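Local atomic coordinates of Exo beta-1,2-glucooligosaccharide sophorohydrolase (non-reducing end) (PDB entry 5Z06), a protein that hydrolyses linear beta-1,2-glucan and beta-1,2-glucooligosaccharides of four or more glucose units, releasing sophorose from the non-reducing end as an exo-acting, monomeric glycoside hydrolase of family GH144. Residues W427-K436 against L472-I481; F535-G543 against L666-M674. All coordinates share one frame; numbering follows the deposited sequence.

Contact 1. Residues W427-K436 against L472-I481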
loop_
_atom_site.group_PDB
_atom_site.type_symbol
_atom_site.label_atom_id
_atom_site.label_comp_id
_atom_site.label_asym_id
_atom_site.label_seq_id
_atom_site.Cartn_x
_atom_site.Cartn_y
_atom_site.Cartn_z
ATOM N N TRP A 427 -7.720 9.808 25.257
ATOM C CA TRP A 427 -8.588 10.782 24.602
ATOM C C TRP A 427 -8.660 12.143 25.330
ATOM O O TRP A 427 -8.459 13.185 24.711
ATOM C CB TRP A 427 -9.978 10.190 24.455
ATOM C CG TRP A 427 -11.097 11.128 24.199
ATOM C CD1 TRP A 427 -12.197 11.284 24.977
ATOM C CD2 TRP A 427 -11.266 12.003 23.078
ATOM N NE1 TRP A 427 -13.053 12.180 24.406
ATOM C CE2 TRP A 427 -12.504 12.651 23.245
ATOM C CE3 TRP A 427 -10.505 12.294 21.956
ATOM C CZ2 TRP A 427 -12.991 13.589 22.335
ATOM C CZ3 TRP A 427 -10.988 13.222 21.046
ATOM C CH2 TRP A 427 -12.213 13.865 21.245
ATOM N N LYS A 428 -8.946 12.117 26.623
ATOM C CA LYS A 428 -9.033 13.352 27.408
ATOM C C LYS A 428 -7.750 14.141 27.371
ATOM O O LYS A 428 -7.780 15.372 27.422
ATOM C CB LYS A 428 -9.373 13.069 28.872
ATOM C CG LYS A 428 -10.847 12.803 29.116
ATOM C CD LYS A 428 -11.081 11.973 30.376
ATOM C CE LYS A 428 -12.564 11.890 30.719
ATOM N NZ LYS A 428 -12.793 10.737 31.631
ATOM N N ASN A 429 -6.626 13.432 27.299
ATOM C CA ASN A 429 -5.328 14.087 27.364
ATOM C C ASN A 429 -4.756 14.553 26.052
ATOM O O ASN A 429 -3.682 15.136 26.063
ATOM C CB ASN A 429 -4.329 13.222 28.151
ATOM C CG ASN A 429 -4.705 13.138 29.606
ATOM O OD1 ASN A 429 -5.125 14.132 30.191
ATOM N ND2 ASN A 429 -4.603 11.964 30.181
ATOM N N VAL A 430 -5.458 14.362 24.940
ATOM C CA VAL A 430 -5.006 14.967 23.688
ATOM C C VAL A 430 -5.255 16.468 23.814
ATOM O O VAL A 430 -6.408 16.933 23.806
ATOM C CB VAL A 430 -5.733 14.450 22.432
ATOM C CG1 VAL A 430 -5.169 15.145 21.200
ATOM C CG2 VAL A 430 -5.588 12.954 22.287
ATOM N N GLU A 431 -4.178 17.230 23.926
ATOM C CA GLU A 431 -4.311 18.685 24.065
ATOM C C GLU A 431 -4.537 19.343 22.704
ATOM O O GLU A 431 -3.639 19.986 22.148
ATOM C CB GLU A 431 -3.092 19.276 24.758
ATOM C CG GLU A 431 -2.796 18.671 26.111
ATOM C CD GLU A 431 -1.380 18.952 26.570
ATOM O OE1 GLU A 431 -0.902 20.092 26.342
ATOM O OE2 GLU A 431 -0.755 18.035 27.152
ATOM N N TRP A 432 -5.751 19.189 22.180
ATOM C CA TRP A 432 -6.120 19.768 20.878
ATOM C C TRP A 432 -5.816 21.269 20.828
ATOM O O TRP A 432 -5.264 21.763 19.849
ATOM C CB TRP A 432 -7.603 19.531 20.548
ATOM C CG TRP A 432 -8.000 18.085 20.573
ATOM C CD1 TRP A 432 -8.637 17.445 21.572
ATOM C CD2 TRP A 432 -7.777 17.112 19.550
ATOM N NE1 TRP A 432 -8.842 16.133 21.247
ATOM C CE2 TRP A 432 -8.309 15.899 20.010
ATOM C CE3 TRP A 432 -7.172 17.146 18.297
ATOM C CZ2 TRP A 432 -8.232 14.730 19.273
ATOM C CZ3 TRP A 432 -7.120 15.989 17.563
ATOM C CH2 TRP A 432 -7.638 14.794 18.065
ATOM N N SER A 433 -6.168 21.974 21.899
ATOM C CA SER A 433 -5.982 23.421 22.009
ATOM C C SER A 433 -4.547 23.837 21.838
ATOM O O SER A 433 -4.290 24.889 21.283
ATOM C CB SER A 433 -6.512 23.941 23.347
ATOM O OG SER A 433 -6.012 23.172 24.418
ATOM N N TRP A 434 -3.617 23.014 22.315
ATOM C CA TRP A 434 -2.212 23.240 22.117
ATOM C C TRP A 434 -1.883 23.432 20.648
ATOM O O TRP A 434 -1.086 24.291 20.302
ATOM C CB TRP A 434 -1.374 22.074 22.634
ATOM C CG TRP A 434 0.060 22.276 22.342
ATOM C CD1 TRP A 434 0.761 21.739 21.301
ATOM C CD2 TRP A 434 0.964 23.150 23.030
ATOM N NE1 TRP A 434 2.051 22.196 21.316
ATOM C CE2 TRP A 434 2.212 23.055 22.373
ATOM C CE3 TRP A 434 0.852 23.975 24.156
ATOM C CZ2 TRP A 434 3.348 23.758 22.807
ATOM C CZ3 TRP A 434 1.977 24.665 24.591
ATOM C CH2 TRP A 434 3.205 24.564 23.907
ATOM N N TYR A 435 -2.515 22.638 19.788
ATOM C CA TYR A 435 -2.224 22.687 18.353
ATOM C C TYR A 435 -2.797 23.906 17.612
ATOM O O TYR A 435 -2.651 24.025 16.393
ATOM C CB TYR A 435 -2.611 21.353 17.700
ATOM C CG TYR A 435 -1.608 20.319 18.064
ATOM C CD1 TYR A 435 -1.649 19.686 19.300
ATOM C CD2 TYR A 435 -0.557 20.018 17.207
ATOM C CE1 TYR A 435 -0.680 18.756 19.651
ATOM C CE2 TYR A 435 0.416 19.084 17.559
ATOM C CZ TYR A 435 0.348 18.469 18.778
ATOM O OH TYR A 435 1.304 17.556 19.110
ATOM N N LYS A 436 -3.459 24.796 18.343
ATOM C CA LYS A 436 -3.752 26.135 17.856
ATOM C C LYS A 436 -2.504 26.987 17.656
ATOM O O LYS A 436 -2.530 27.909 16.846
ATOM C CB LYS A 436 -4.701 26.857 18.809
ATOM C CG LYS A 436 -6.122 26.318 18.780
ATOM C CD LYS A 436 -7.007 26.951 19.831
ATOM C CE LYS A 436 -7.185 28.433 19.566
ATOM N NZ LYS A 436 -8.053 29.038 20.596
ATOM N N LEU A 472 -12.801 16.438 16.314
ATOM C CA LEU A 472 -12.328 15.853 17.557
ATOM C C LEU A 472 -11.748 16.892 18.470
ATOM O O LEU A 472 -11.966 16.822 19.678
ATOM C CB LEU A 472 -11.361 14.704 17.324
ATOM C CG LEU A 472 -12.079 13.463 16.776
ATOM C CD1 LEU A 472 -11.073 12.438 16.261
ATOM C CD2 LEU A 472 -12.939 12.804 17.835
ATOM N N ALA A 473 -11.055 17.870 17.896
ATOM C CA ALA A 473 -10.549 18.992 18.662
ATOM C C ALA A 473 -11.649 19.690 19.436
ATOM O O ALA A 473 -11.455 20.026 20.573
ATOM C CB ALA A 473 -9.817 19.980 17.770
ATOM N N ILE A 474 -12.795 19.876 18.798
ATOM C CA ILE A 474 -13.965 20.516 19.373
ATOM C C ILE A 474 -14.718 19.577 20.350
ATOM O O ILE A 474 -15.416 20.030 21.273
ATOM C CB ILE A 474 -14.892 20.974 18.209
ATOM C CG1 ILE A 474 -14.198 22.067 17.377
ATOM C CG2 ILE A 474 -16.243 21.505 18.700
ATOM C CD1 ILE A 474 -14.806 22.286 16.003
ATOM N N MET A 475 -14.603 18.275 20.135
ATOM C CA MET A 475 -15.244 17.288 21.019
ATOM C C MET A 475 -14.417 16.989 22.232
ATOM O O MET A 475 -14.933 16.450 23.201
ATOM C CB MET A 475 -15.471 15.986 20.270
ATOM C CG MET A 475 -16.406 16.131 19.080
ATOM S SD MET A 475 -16.107 14.829 17.867
ATOM C CE MET A 475 -17.433 15.214 16.720
ATOM N N GLY A 476 -13.123 17.294 22.174
ATOM C CA GLY A 476 -12.211 17.059 23.288
ATOM C C GLY A 476 -12.812 17.650 24.548
ATOM O O GLY A 476 -13.122 18.834 24.565
ATOM N N PRO A 477 -13.015 16.827 25.592
ATOM C CA PRO A 477 -13.742 17.307 26.758
ATOM C C PRO A 477 -12.912 18.202 27.670
ATOM O O PRO A 477 -13.466 19.056 28.352
ATOM C CB PRO A 477 -14.123 16.008 27.473
ATOM C CG PRO A 477 -12.980 15.102 27.161
ATOM C CD PRO A 477 -12.663 15.399 25.722
ATOM N N LYS A 478 -11.606 18.001 27.706
ATOM C CA LYS A 478 -10.741 18.784 28.572
ATOM C C LYS A 478 -10.010 19.903 27.808
ATOM O O LYS A 478 -9.927 21.030 28.270
ATOM C CB LYS A 478 -9.734 17.868 29.252
ATOM C CG LYS A 478 -8.855 18.587 30.247
ATOM C CD LYS A 478 -8.085 17.603 31.098
ATOM C CE LYS A 478 -7.299 18.370 32.141
ATOM N NZ LYS A 478 -6.496 17.393 32.900
ATOM N N TYR A 479 -9.452 19.575 26.653
ATOM C CA TYR A 479 -8.594 20.500 25.922
ATOM C C TYR A 479 -9.223 20.848 24.600
ATOM O O TYR A 479 -8.521 21.027 23.618
ATOM C CB TYR A 479 -7.236 19.878 25.703
ATOM C CG TYR A 479 -6.487 19.582 26.975
ATOM C CD1 TYR A 479 -5.935 20.619 27.727
ATOM C CD2 TYR A 479 -6.308 18.267 27.414
ATOM C CE1 TYR A 479 -5.232 20.358 28.885
ATOM C CE2 TYR A 479 -5.605 17.984 28.569
ATOM C CZ TYR A 479 -5.072 19.034 29.305
ATOM O OH TYR A 479 -4.372 18.783 30.454
ATOM N N GLY A 480 -10.551 20.955 24.601
ATOM C CA GLY A 480 -11.295 21.250 23.427
ATOM C C GLY A 480 -10.988 22.639 22.947
ATOM O O GLY A 480 -10.477 23.480 23.688
ATOM N N ILE A 481 -11.274 22.848 21.679
ATOM C CA ILE A 481 -11.212 24.153 21.078
ATOM C C ILE A 481 -12.657 24.564 20.840
ATOM O O ILE A 481 -13.592 23.747 20.869
ATOM C CB ILE A 481 -10.386 24.163 19.775
ATOM C CG1 ILE A 481 -11.069 23.364 18.658
ATOM C CG2 ILE A 481 -8.979 23.650 20.044
ATOM C CD1 ILE A 481 -10.272 23.374 17.365
HETATM O O HOH W 1 -9.506 16.653 26.132
HETATM O O HOH W 2 -2.896 16.245 30.291
#

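Contact 2. Residues F535-G543 against L666-M674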
loop_
_atom_site.group_PDB
_atom_site.type_symbol
_atom_site.label_atom_id
_atom_site.label_comp_id
_atom_site.label_asym_id
_atom_site.label_seq_id
_atom_site.Cartn_x
_atom_site.Cartn_y
_atom_site.Cartn_z
ATOM N N PHE A 535 -10.044 10.151 -1.190
ATOM C CA PHE A 535 -9.904 9.753 0.217
ATOM C C PHE A 535 -10.360 10.833 1.190
ATOM O O PHE A 535 -10.610 10.545 2.360
ATOM C CB PHE A 535 -8.486 9.287 0.544
ATOM C CG PHE A 535 -7.508 10.393 0.799
ATOM C CD1 PHE A 535 -7.358 10.914 2.079
ATOM C CD2 PHE A 535 -6.703 10.888 -0.213
ATOM C CE1 PHE A 535 -6.435 11.911 2.353
ATOM C CE2 PHE A 535 -5.780 11.902 0.045
ATOM C CZ PHE A 535 -5.639 12.405 1.329
ATOM N N PHE A 536 -10.474 12.065 0.699
ATOM C CA PHE A 536 -11.082 13.144 1.455
ATOM C C PHE A 536 -12.483 12.812 1.992
ATOM O O PHE A 536 -12.824 13.230 3.107
ATOM C CB PHE A 536 -11.117 14.420 0.611
ATOM C CG PHE A 536 -9.781 15.095 0.431
ATOM C CD1 PHE A 536 -8.568 14.506 0.812
ATOM C CD2 PHE A 536 -9.744 16.340 -0.159
ATOM C CE1 PHE A 536 -7.377 15.171 0.624
ATOM C CE2 PHE A 536 -8.552 17.009 -0.341
ATOM C CZ PHE A 536 -7.366 16.423 0.062
ATOM N N ILE A 537 -13.279 12.067 1.227
ATOM C CA ILE A 537 -14.596 11.647 1.709
ATOM C C ILE A 537 -14.612 10.339 2.523
ATOM O O ILE A 537 -15.668 9.826 2.873
ATOM C CB ILE A 537 -15.639 11.605 0.570
ATOM C CG1 ILE A 537 -15.335 10.490 -0.444
ATOM C CG2 ILE A 537 -15.696 12.958 -0.104
ATOM C CD1 ILE A 537 -16.525 10.098 -1.259
ATOM N N HIS A 538 -13.435 9.817 2.837
ATOM C CA HIS A 538 -13.299 8.566 3.545
ATOM C C HIS A 538 -12.841 8.814 4.968
ATOM O O HIS A 538 -13.597 8.570 5.900
ATOM C CB HIS A 538 -12.302 7.645 2.833
ATOM C CG HIS A 538 -12.727 7.278 1.454
ATOM N ND1 HIS A 538 -11.833 6.870 0.486
ATOM C CD2 HIS A 538 -13.950 7.277 0.870
ATOM C CE1 HIS A 538 -12.483 6.672 -0.648
ATOM N NE2 HIS A 538 -13.771 6.893 -0.438
ATOM N N TYR A 539 -11.627 9.346 5.116
ATOM C CA TYR A 539 -10.909 9.278 6.387
ATOM C C TYR A 539 -11.642 9.942 7.534
ATOM O O TYR A 539 -11.752 9.359 8.598
ATOM C CB TYR A 539 -9.537 9.898 6.271
ATOM C CG TYR A 539 -8.560 9.210 5.348
ATOM C CD1 TYR A 539 -8.842 8.009 4.726
ATOM C CD2 TYR A 539 -7.300 9.756 5.166
ATOM C CE1 TYR A 539 -7.908 7.402 3.911
ATOM C CE2 TYR A 539 -6.357 9.151 4.367
ATOM C CZ TYR A 539 -6.669 7.984 3.724
ATOM O OH TYR A 539 -5.715 7.397 2.926
ATOM N N SER A 540 -12.151 11.147 7.305
ATOM C CA SER A 540 -12.910 11.867 8.336
ATOM C C SER A 540 -14.331 11.350 8.516
ATOM O O SER A 540 -15.079 11.891 9.346
ATOM C CB SER A 540 -12.963 13.383 8.047
ATOM O OG SER A 540 -11.753 13.995 8.407
ATOM N N TYR A 541 -14.710 10.348 7.729
ATOM C CA TYR A 541 -16.072 9.865 7.657
ATOM C C TYR A 541 -16.165 8.368 7.884
ATOM O O TYR A 541 -17.155 7.724 7.499
ATOM C CB TYR A 541 -16.706 10.297 6.320
ATOM C CG TYR A 541 -16.474 11.771 6.145
ATOM C CD1 TYR A 541 -17.197 12.705 6.903
ATOM C CD2 TYR A 541 -15.470 12.243 5.317
ATOM C CE1 TYR A 541 -16.939 14.050 6.810
ATOM C CE2 TYR A 541 -15.216 13.595 5.219
ATOM C CZ TYR A 541 -15.957 14.489 5.972
ATOM O OH TYR A 541 -15.678 15.824 5.867
ATOM N N LEU A 542 -15.148 7.815 8.528
ATOM C CA LEU A 542 -15.190 6.417 8.939
ATOM C C LEU A 542 -16.067 6.272 10.151
ATOM O O LEU A 542 -16.799 5.289 10.284
ATOM C CB LEU A 542 -13.790 5.903 9.256
ATOM C CG LEU A 542 -12.856 5.989 8.059
ATOM C CD1 LEU A 542 -11.509 5.430 8.429
ATOM C CD2 LEU A 542 -13.391 5.249 6.847
ATOM N N GLY A 543 -15.945 7.258 11.039
ATOM C CA GLY A 543 -16.636 7.283 12.334
ATOM C C GLY A 543 -17.664 8.384 12.321
ATOM O O GLY A 543 -18.829 8.141 12.533
ATOM N N LEU A 666 -3.042 3.071 5.167
ATOM C CA LEU A 666 -4.077 4.071 4.976
ATOM C C LEU A 666 -5.223 3.603 4.099
ATOM O O LEU A 666 -6.334 4.115 4.239
ATOM C CB LEU A 666 -3.503 5.333 4.320
ATOM C CG LEU A 666 -2.686 6.304 5.148
ATOM C CD1 LEU A 666 -2.140 7.330 4.185
ATOM C CD2 LEU A 666 -3.556 6.970 6.198
ATOM N N ASN A 667 -4.961 2.694 3.166
ATOM C CA ASN A 667 -5.910 2.431 2.086
ATOM C C ASN A 667 -6.755 1.183 2.265
ATOM O O ASN A 667 -7.813 1.060 1.646
ATOM C CB ASN A 667 -5.168 2.387 0.753
ATOM C CG ASN A 667 -4.601 3.750 0.364
ATOM O OD1 ASN A 667 -5.023 4.750 0.901
ATOM N ND2 ASN A 667 -3.665 3.789 -0.573
ATOM N N GLN A 668 -6.326 0.263 3.101
ATOM C CA GLN A 668 -7.064 -1.012 3.174
ATOM C C GLN A 668 -8.208 -0.891 4.149
ATOM O O GLN A 668 -9.308 -1.338 3.861
ATOM C CB GLN A 668 -6.150 -2.185 3.549
ATOM C CG GLN A 668 -4.993 -2.505 2.612
ATOM C CD GLN A 668 -5.389 -2.591 1.157
ATOM O OE1 GLN A 668 -5.509 -1.564 0.504
ATOM N NE2 GLN A 668 -5.630 -3.815 0.648
ATOM N N ALA A 669 -7.960 -0.304 5.311
ATOM C CA ALA A 669 -8.992 -0.276 6.359
ATOM C C ALA A 669 -10.233 0.507 5.927
ATOM O O ALA A 669 -11.371 0.075 6.211
ATOM C CB ALA A 669 -8.448 0.279 7.662
ATOM N N PRO A 670 -10.044 1.652 5.227
ATOM C CA PRO A 670 -11.244 2.354 4.803
ATOM C C PRO A 670 -12.180 1.497 4.006
ATOM O O PRO A 670 -13.387 1.702 4.066
ATOM C CB PRO A 670 -10.694 3.495 3.954
ATOM C CG PRO A 670 -9.488 3.872 4.735
ATOM C CD PRO A 670 -8.871 2.525 5.084
ATOM N N VAL A 671 -11.637 0.525 3.292
ATOM C CA VAL A 671 -12.479 -0.341 2.485
ATOM C C VAL A 671 -13.349 -1.197 3.416
ATOM O O VAL A 671 -14.579 -1.224 3.291
ATOM C CB VAL A 671 -11.640 -1.212 1.548
ATOM C CG1 VAL A 671 -12.539 -2.189 0.771
ATOM C CG2 VAL A 671 -10.828 -0.312 0.611
ATOM N N THR A 672 -12.710 -1.856 4.367
ATOM C CA THR A 672 -13.459 -2.661 5.340
ATOM C C THR A 672 -14.494 -1.802 6.048
ATOM O O THR A 672 -15.651 -2.168 6.143
ATOM C CB THR A 672 -12.515 -3.270 6.367
ATOM O OG1 THR A 672 -11.544 -4.069 5.681
ATOM C CG2 THR A 672 -13.274 -4.151 7.406
ATOM N N VAL A 673 -14.062 -0.633 6.501
ATOM C CA VAL A 673 -14.853 0.182 7.389
ATOM C C VAL A 673 -16.031 0.780 6.662
ATOM O O VAL A 673 -17.146 0.739 7.163
ATOM C CB VAL A 673 -14.007 1.311 7.991
ATOM C CG1 VAL A 673 -14.898 2.341 8.687
ATOM C CG2 VAL A 673 -13.008 0.731 8.971
ATOM N N MET A 674 -15.780 1.348 5.481
ATOM C CA MET A 674 -16.864 1.988 4.730
ATOM C C MET A 674 -17.776 0.960 4.107
ATOM O O MET A 674 -18.970 1.188 3.990
ATOM C CB MET A 674 -16.309 2.954 3.692
ATOM C CG MET A 674 -15.583 4.100 4.363
ATOM S SD MET A 674 -16.739 5.103 5.308
ATOM C CE MET A 674 -16.779 6.576 4.308
HETATM O O HOH W 3 -7.059 6.192 1.000
#

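Contact 1. Residues W427-K436 against L472-I481
Trp432, Trp427 and Tyr479 bring their rings into this meeting of two helix ends and the loops that follow them. The five-membered ring of Trp432 lies on the backbone of the other segment: Ala473 CA sits over its face in a CH-pi contact, 3.6 Å from the centroid, while Val430 CG1 packs on the opposite face. Leu472 CB reaches the benzo part at CZ2, and Ala473 CB touches Trp432 CB. A second CH-pi contact puts Glu431 CG 3.7 Å above the centroid of the Tyr479 ring, only 7° off its normal. Here the Glu431 chain runs alongside the tyrosine, pointing the same way, before its carboxylate bonds to His365.

Apolar packing continues round Trp427. With CG anti to the backbone N (chi1 162°), its indole reaches across to Leu472, and CH2 comes within 3.6 Å of Leu472 CD2; Pro477 CD packs against the pyrrole side, 3.5 Å from NE1, whose hydrogen goes to Asp692.

Polar ties are few. Tyr479 O lies at the edge of the Trp432 ring and accepts from Ser433 N at 3.1 Å, with a bent N-H...O angle of 142°; Ser433 OG adds a weak bond to the same oxygen. A water accepts from Lys478 N, though its very short approach to Lys428 O makes a bridge there doubtful; another links Asn429 OD1 (3.1 Å) to Tyr479 OH (2.9 Å).

The contact thus ties the C-terminal end of helix 414-428 to that of helix 467-475, the latter chain turning away at Gly476. Helix 392-408 receives Trp427, Val430 and Trp432, helix 691-702 packs on Met475 and Pro477, and helix 485-490 touches Lys436 and Ile474.

Contact 2. Residues F535-G543 against L666-M674
Met674 is bent at chi2 (-66°) and again at chi3 (-109°), which brings its SD and CE against the carbonyl of Tyr541, whereas Leu542 has CD1 anti to CA (chi2 -178°), which turns its other branch, CD2, to Met674 and Val673. This is loop-on-helix packing in the glycoamylase-like region, consistent with the (alpha/alpha)6-barrel catalytic domain of GH144 and other six-hairpin glycosidases: the irregular segment 535-543 lies along helix 665-680, probably a barrel helix, which is kinked at Pro670, where the proline nitrogen has no hydrogen to give.

Leu542 CD2 meets Met674 CG at 3.5 Å, the two side chains crossing at about a right angle, and also touches Val673 CG1 at 3.8 Å. Phe328 and Met331 of helix 323-338 pack on the same leucine. Toward the start of the helix, the Tyr539 ring lies across Leu666; CE2 is near Leu666 CD2, and CE1 is 4.0 Å from Pro670 CG.

A water lies close to both Tyr539 OH and Asn667 OD1, so close that the bridge is somewhat doubtful; Asn667 ND2 bonds to Asp650. A phenylalanine in place of Tyr539 would probably keep much of the ring packing but leave this water without its phenol neighbour. At the other end, Met674 CE reaches 3.4 Å from Tyr541 O, a carbonyl that accepts from Trp684 NE1, and 3.7 Å from Ile537 O, which accepts from Tyr622 OH.

How the contacts relate
Both segments of contact 1 precede those of contact 2 in the sequence. The two contacts do not touch: 23 Å separates their centres, and about 8 Å their nearest atoms. Contact 1 is peripheral, its centre about 31 Å from that of the chain, and partly buried; contact 2, at about 14 Å, is buried. Helix 392-408 borders both: it packs on Trp427 and Trp432, and its Gln400 bonds to Tyr539 O in 535-543. Contact 2 thus packs a loop on a helix in the interior of the helical domain, while contact 1 joins two helix ends and their following loops farther out.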